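Local coordinates for protein tRNA (guanine(6)-N2)-methyltransferase (Thermus thermophilus, PDB 3TMA) that transfers a methyl group from S-adenosyl-L-methionine to N2 of the guanosine at position 6 of tRNA(Phe), at residues K53-I58 / R117-H122; L22-H27 / D32-E37. All blocks are in the same frame, centred on the assembly; numbering follows the deposited sequence.

Contact 1: residues K53-I58 / R117-H122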
loop_
_atom_site.group_PDB
_atom_site.type_symbol
_atom_site.label_atom_id
_atom_site.label_comp_id
_atom_site.label_asym_id
_atom_site.label_seq_id
_atom_site.Cartn_x
_atom_site.Cartn_y
_atom_site.Cartn_z
ATOM N N LYS A 53 -8.665 -1.601 9.324
ATOM C CA LYS A 53 -7.852 -0.460 9.775
ATOM C C LYS A 53 -6.511 -0.343 9.026
ATOM O O LYS A 53 -5.810 0.646 9.151
ATOM C CB LYS A 53 -7.578 -0.576 11.291
ATOM C CG LYS A 53 -8.850 -0.406 12.194
ATOM C CD LYS A 53 -9.463 0.974 12.002
ATOM C CE LYS A 53 -10.780 1.123 12.768
ATOM N NZ LYS A 53 -10.643 2.087 13.899
ATOM N N GLY A 54 -6.172 -1.320 8.204
ATOM C CA GLY A 54 -4.898 -1.234 7.505
ATOM C C GLY A 54 -3.667 -1.419 8.402
ATOM O O GLY A 54 -2.650 -0.748 8.170
ATOM N N ARG A 55 -3.754 -2.233 9.462
ATOM C CA ARG A 55 -2.568 -2.356 10.357
ATOM C C ARG A 55 -2.319 -3.824 10.631
ATOM O O ARG A 55 -3.266 -4.550 10.907
ATOM C CB ARG A 55 -2.788 -1.684 11.733
ATOM C CG ARG A 55 -2.919 -0.172 11.684
ATOM C CD ARG A 55 -3.055 0.435 13.078
ATOM N NE ARG A 55 -4.266 0.026 13.812
ATOM C CZ ARG A 55 -5.255 0.861 14.124
ATOM N NH1 ARG A 55 -5.195 2.112 13.704
ATOM N NH2 ARG A 55 -6.305 0.450 14.829
ATOM N N VAL A 56 -1.054 -4.237 10.603
ATOM C CA VAL A 56 -0.648 -5.548 11.142
ATOM C C VAL A 56 0.502 -5.355 12.121
ATOM O O VAL A 56 1.438 -4.571 11.830
ATOM C CB VAL A 56 -0.175 -6.455 9.999
ATOM C CG1 VAL A 56 0.307 -7.841 10.577
ATOM C CG2 VAL A 56 -1.407 -6.672 9.005
ATOM N N ARG A 57 0.501 -6.122 13.215
ATOM C CA ARG A 57 1.629 -6.051 14.197
ATOM C C ARG A 57 2.210 -7.439 14.353
ATOM O O ARG A 57 1.446 -8.413 14.420
ATOM C CB ARG A 57 1.135 -5.640 15.595
ATOM C CG ARG A 57 0.798 -4.193 15.736
ATOM C CD ARG A 57 0.328 -3.863 17.189
ATOM N NE ARG A 57 -0.909 -4.549 17.546
ATOM C CZ ARG A 57 -2.113 -4.278 17.013
ATOM N NH1 ARG A 57 -2.269 -3.291 16.131
ATOM N NH2 ARG A 57 -3.173 -5.014 17.344
ATOM N N ILE A 58 3.538 -7.507 14.466
ATOM C CA ILE A 58 4.300 -8.748 14.710
ATOM C C ILE A 58 5.137 -8.462 15.985
ATOM O O ILE A 58 5.853 -7.441 16.013
ATOM C CB ILE A 58 5.357 -8.969 13.537
ATOM C CG1 ILE A 58 4.658 -8.943 12.176
ATOM C CG2 ILE A 58 6.132 -10.278 13.681
ATOM C CD1 ILE A 58 3.605 -9.957 12.063
ATOM N N ARG A 117 -2.046 9.584 18.186
ATOM C CA ARG A 117 -3.331 9.293 17.541
ATOM C C ARG A 117 -4.182 8.586 18.580
ATOM O O ARG A 117 -3.651 7.901 19.464
ATOM C CB ARG A 117 -3.125 8.341 16.354
ATOM C CG ARG A 117 -2.382 8.935 15.174
ATOM C CD ARG A 117 -2.249 7.895 14.058
ATOM N NE ARG A 117 -1.432 8.382 12.943
ATOM N N ARG A 118 -5.494 8.749 18.480
ATOM C CA ARG A 118 -6.429 8.147 19.432
ATOM C C ARG A 118 -7.538 7.448 18.676
ATOM O O ARG A 118 -8.009 7.948 17.660
ATOM C CB ARG A 118 -7.096 9.218 20.297
ATOM C CG ARG A 118 -6.194 9.887 21.297
ATOM C CD ARG A 118 -7.024 10.897 22.092
ATOM N NE ARG A 118 -7.791 11.760 21.198
ATOM C CZ ARG A 118 -9.108 11.911 21.247
ATOM N NH1 ARG A 118 -9.715 12.704 20.384
ATOM N NH2 ARG A 118 -9.813 11.279 22.166
ATOM N N GLU A 119 -7.972 6.320 19.213
ATOM C CA GLU A 119 -9.201 5.656 18.820
ATOM C C GLU A 119 -9.999 5.350 20.093
ATOM O O GLU A 119 -9.434 4.922 21.093
ATOM C CB GLU A 119 -8.873 4.378 18.032
ATOM C CG GLU A 119 -8.166 4.700 16.707
ATOM C CD GLU A 119 -7.801 3.476 15.861
ATOM O OE1 GLU A 119 -8.045 2.317 16.299
ATOM O OE2 GLU A 119 -7.255 3.700 14.748
ATOM N N GLY A 120 -11.294 5.662 20.081
ATOM C CA GLY A 120 -12.139 5.524 21.272
ATOM C C GLY A 120 -12.317 6.849 21.992
ATOM O O GLY A 120 -11.759 7.855 21.580
ATOM N N GLU A 121 -13.083 6.850 23.076
ATOM C CA GLU A 121 -13.332 8.063 23.838
ATOM C C GLU A 121 -12.313 8.166 24.973
ATOM O O GLU A 121 -12.096 7.184 25.695
ATOM C CB GLU A 121 -14.735 8.026 24.462
ATOM C CG GLU A 121 -15.907 8.185 23.496
ATOM C CD GLU A 121 -17.135 8.770 24.204
ATOM O OE1 GLU A 121 -17.590 8.174 25.202
ATOM O OE2 GLU A 121 -17.607 9.855 23.805
ATOM N N HIS A 122 -11.741 9.360 25.155
ATOM C CA HIS A 122 -10.761 9.623 26.219
ATOM C C HIS A 122 -10.972 11.043 26.723
ATOM O O HIS A 122 -11.405 11.892 25.956
ATOM C CB HIS A 122 -9.340 9.477 25.678
ATOM C CG HIS A 122 -9.048 8.114 25.142
ATOM N ND1 HIS A 122 -8.965 7.847 23.791
ATOM C CD2 HIS A 122 -8.887 6.927 25.774
ATOM C CE1 HIS A 122 -8.746 6.554 23.616
ATOM N NE2 HIS A 122 -8.705 5.972 24.804
#

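Contact 2: residues L22-H27 / D32-E37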
loop_
_atom_site.group_PDB
_atom_site.type_symbol
_atom_site.label_atom_id
_atom_site.label_comp_id
_atom_site.label_asym_id
_atom_site.label_seq_id
_atom_site.Cartn_x
_atom_site.Cartn_y
_atom_site.Cartn_z
ATOM N N LEU A 22 6.538 -4.680 15.895
ATOM C CA LEU A 22 6.653 -3.925 14.679
ATOM C C LEU A 22 5.226 -3.750 14.177
ATOM O O LEU A 22 4.509 -4.744 13.979
ATOM C CB LEU A 22 7.512 -4.698 13.685
ATOM C CG LEU A 22 7.469 -4.188 12.254
ATOM C CD1 LEU A 22 8.065 -2.774 12.130
ATOM C CD2 LEU A 22 8.216 -5.189 11.380
ATOM N N GLU A 23 4.801 -2.503 13.958
ATOM C CA GLU A 23 3.531 -2.280 13.271
ATOM C C GLU A 23 3.718 -1.750 11.839
ATOM O O GLU A 23 4.443 -0.775 11.614
ATOM C CB GLU A 23 2.658 -1.325 14.088
ATOM C CG GLU A 23 1.257 -1.062 13.443
ATOM C CD GLU A 23 0.290 -0.370 14.434
ATOM O OE1 GLU A 23 -0.270 -1.071 15.321
ATOM O OE2 GLU A 23 0.112 0.883 14.344
ATOM N N ALA A 24 3.098 -2.409 10.873
ATOM C CA ALA A 24 3.136 -1.960 9.495
ATOM C C ALA A 24 1.736 -1.492 9.071
ATOM O O ALA A 24 0.734 -2.119 9.442
ATOM C CB ALA A 24 3.636 -3.103 8.559
ATOM N N THR A 25 1.670 -0.410 8.297
ATOM C CA THR A 25 0.385 0.078 7.818
ATOM C C THR A 25 0.281 -0.102 6.306
ATOM O O THR A 25 1.285 -0.081 5.584
ATOM C CB THR A 25 0.185 1.575 8.116
ATOM O OG1 THR A 25 1.211 2.306 7.456
ATOM C CG2 THR A 25 0.288 1.852 9.601
ATOM N N THR A 26 -0.947 -0.271 5.824
ATOM C CA THR A 26 -1.196 -0.477 4.391
ATOM C C THR A 26 -2.572 0.173 4.111
ATOM O O THR A 26 -3.170 0.749 5.022
ATOM C CB THR A 26 -1.173 -2.007 4.066
ATOM O OG1 THR A 26 -1.256 -2.225 2.652
ATOM C CG2 THR A 26 -2.330 -2.790 4.802
ATOM N N HIS A 27 -3.121 0.040 2.907
ATOM C CA HIS A 27 -4.538 0.458 2.711
ATOM C C HIS A 27 -5.487 -0.444 3.506
ATOM O O HIS A 27 -5.390 -1.649 3.426
ATOM C CB HIS A 27 -4.919 0.429 1.223
ATOM C CG HIS A 27 -4.024 1.265 0.363
ATOM N ND1 HIS A 27 -4.327 2.559 0.008
ATOM C CD2 HIS A 27 -2.834 0.984 -0.223
ATOM C CE1 HIS A 27 -3.360 3.046 -0.755
ATOM N NE2 HIS A 27 -2.448 2.103 -0.926
ATOM N N ASP A 32 -4.709 -8.759 5.180
ATOM C CA ASP A 32 -4.400 -10.163 4.987
ATOM C C ASP A 32 -3.187 -10.385 4.083
ATOM O O ASP A 32 -2.356 -11.245 4.370
ATOM C CB ASP A 32 -5.596 -10.981 4.500
ATOM C CG ASP A 32 -6.241 -10.418 3.232
ATOM O OD1 ASP A 32 -5.833 -9.328 2.709
ATOM O OD2 ASP A 32 -7.200 -11.070 2.773
ATOM N N LEU A 33 -3.008 -9.610 3.056
ATOM C CA LEU A 33 -1.839 -9.672 2.160
ATOM C C LEU A 33 -0.564 -9.141 2.861
ATOM O O LEU A 33 0.515 -9.676 2.677
ATOM C CB LEU A 33 -2.096 -8.863 0.877
ATOM C CG LEU A 33 -3.196 -9.321 -0.091
ATOM C CD1 LEU A 33 -4.538 -9.478 0.658
ATOM C CD2 LEU A 33 -3.348 -8.283 -1.191
ATOM N N LEU A 34 -0.726 -8.077 3.560
ATOM C CA LEU A 34 0.418 -7.569 4.308
ATOM C C LEU A 34 0.865 -8.591 5.339
ATOM O O LEU A 34 2.073 -8.799 5.557
ATOM C CB LEU A 34 0.024 -6.259 5.010
ATOM C CG LEU A 34 1.143 -5.706 5.903
ATOM C CD1 LEU A 34 2.411 -5.418 5.100
ATOM C CD2 LEU A 34 0.656 -4.441 6.606
ATOM N N LEU A 35 -0.101 -9.253 5.965
ATOM C CA LEU A 35 0.217 -10.293 6.941
ATOM C C LEU A 35 1.004 -11.451 6.300
ATOM O O LEU A 35 1.985 -11.924 6.878
ATOM C CB LEU A 35 -1.060 -10.819 7.609
ATOM C CG LEU A 35 -0.908 -12.032 8.507
ATOM C CD1 LEU A 35 -0.018 -11.673 9.691
ATOM C CD2 LEU A 35 -2.290 -12.567 8.964
ATOM N N GLU A 36 0.641 -11.839 5.087
ATOM C CA GLU A 36 1.416 -12.861 4.360
ATOM C C GLU A 36 2.857 -12.435 4.070
ATOM O O GLU A 36 3.794 -13.261 4.192
ATOM C CB GLU A 36 0.721 -13.290 3.065
ATOM C CG GLU A 36 -0.631 -13.931 3.348
ATOM C CD GLU A 36 -1.539 -14.081 2.117
ATOM O OE1 GLU A 36 -1.075 -13.928 0.959
ATOM O OE2 GLU A 36 -2.745 -14.356 2.334
ATOM N N GLU A 37 3.028 -11.201 3.576
ATOM C CA GLU A 37 4.407 -10.657 3.375
ATOM C C GLU A 37 5.233 -10.640 4.657
ATOM O O GLU A 37 6.387 -11.082 4.673
ATOM C CB GLU A 37 4.372 -9.246 2.752
ATOM C CG GLU A 37 5.642 -8.993 1.964
ATOM C CD GLU A 37 5.724 -7.604 1.328
ATOM O OE1 GLU A 37 4.885 -6.718 1.664
ATOM O OE2 GLU A 37 6.660 -7.399 0.516
#

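Contact 1: residues K53-I58 / R117-H122
Arg55 and Glu119 meet head-on. Arg55 presents the NH1 and NH2 end of its guanidinium, and each nitrogen takes one carboxylate oxygen. NH1 of Arg55 binds OE2 of Glu119 at 2.8 Å and nearly straight (165°). NH2 of Arg55 binds OE1 of Glu119 at 2.9 Å. Both oxygens are met on their syn side, but the fit is not flat: the guanidinium and carboxylate planes are turned 38° apart. OE2 keeps close to the guanidinium plane, and OE1 is tilted from it.

Lys53 adds a second, longer salt bridge, with NZ 3.5 Å from OE1 of Glu119. Its CB lies over one face of the Arg55 guanidinium, 3.8 Å above the plane. A bend at chi2 (-61°) helps lead the lysine chain past that group to the carboxylate. One glutamate thus answers two positive charges. NE of Arg55 makes a salt bridge with OD2 of Asp50.

Lys53 lies in the loop just before strand 55-59, Arg55 is the strand's first residue, and Glu119 ends strand 112-119. Four strands separate these two in the sheet order, yet the CA atoms of Lys53 and Glu119 are 11.0 Å apart, which is consistent with a strongly curved sheet. Strand 152-159 pairs with 112-119, and its Arg159 touches Glu119.

Contact 2: residues L22-H27 / D32-E37
Leu34 reaches from the helix to the strand with one methyl, CD2. This methyl meets three groups. CD2 of Leu34 lies 3.8 Å from CB of Ala24. The carbonyl O of Ala24 is 3.7 Å from the same CD2 of Leu34. On the Thr26 side, CG2 of Thr26 stands 3.9 Å from CD2 of Leu34. All three are van der Waals contacts, and no hydrogen bond crosses between the segments. Leu34 and Thr26 lie alongside each other and point in opposite senses, which also brings CG2 of Thr26 to 4.2 Å from CB of Leu34.

CG of Leu34 is anti to the backbone N (chi1 176°), which carries CD2 toward the strand. Thr26 has OG1 opposite its own N (chi1 -173°) and CG2 between N and the carbonyl carbon. The methyl of Thr26 thus faces the leucine, while OG1 bonds the carbonyl O of Leu72.

This is the first strand-helix step of the ferredoxin-like N-terminal part that accompanies the THUMP domain. Strand 21-25 runs into a short loop, and helix 31-41 then lies over one face of the sheet. Val56, on the neighbouring strand 55-59, packs on Leu34 and Leu35, and Leu76 touches Ala24 from the strand on the other flank.

Further out, Glu37 holds the helix to a loop, its two oxygens accepting from the backbone N of Arg71 and of Leu72, so Leu72 serves both Thr26 and Glu37. On the methyltransferase side, Leu33 packs on Ala194 and Thr26 on Val190, both of helix 189-198.

Along the chain contact 2 is complete before the first residue of contact 1, and their centres lie 14 Å apart. Both draw on the same seven-stranded sheet of the N-terminal part. Strands 21-25 and 55-59 are antiparallel neighbours in it. Backbone N atoms of Leu22 and Ala24 lie 2.8 Å from O of Ile58 and 2.9 Å from O of Val56, probable hydrogen bonds. Contact 2 is buried and sets helix 31-41 on the sheet. Contact 1 lies at the surface and adds a side-chain link between strand 55-59 and strand 112-119 at the sheet's far edge, from the ferredoxin-like to the THUMP end. Both contacts lie away from the predicted S-adenosyl-L-methionine site.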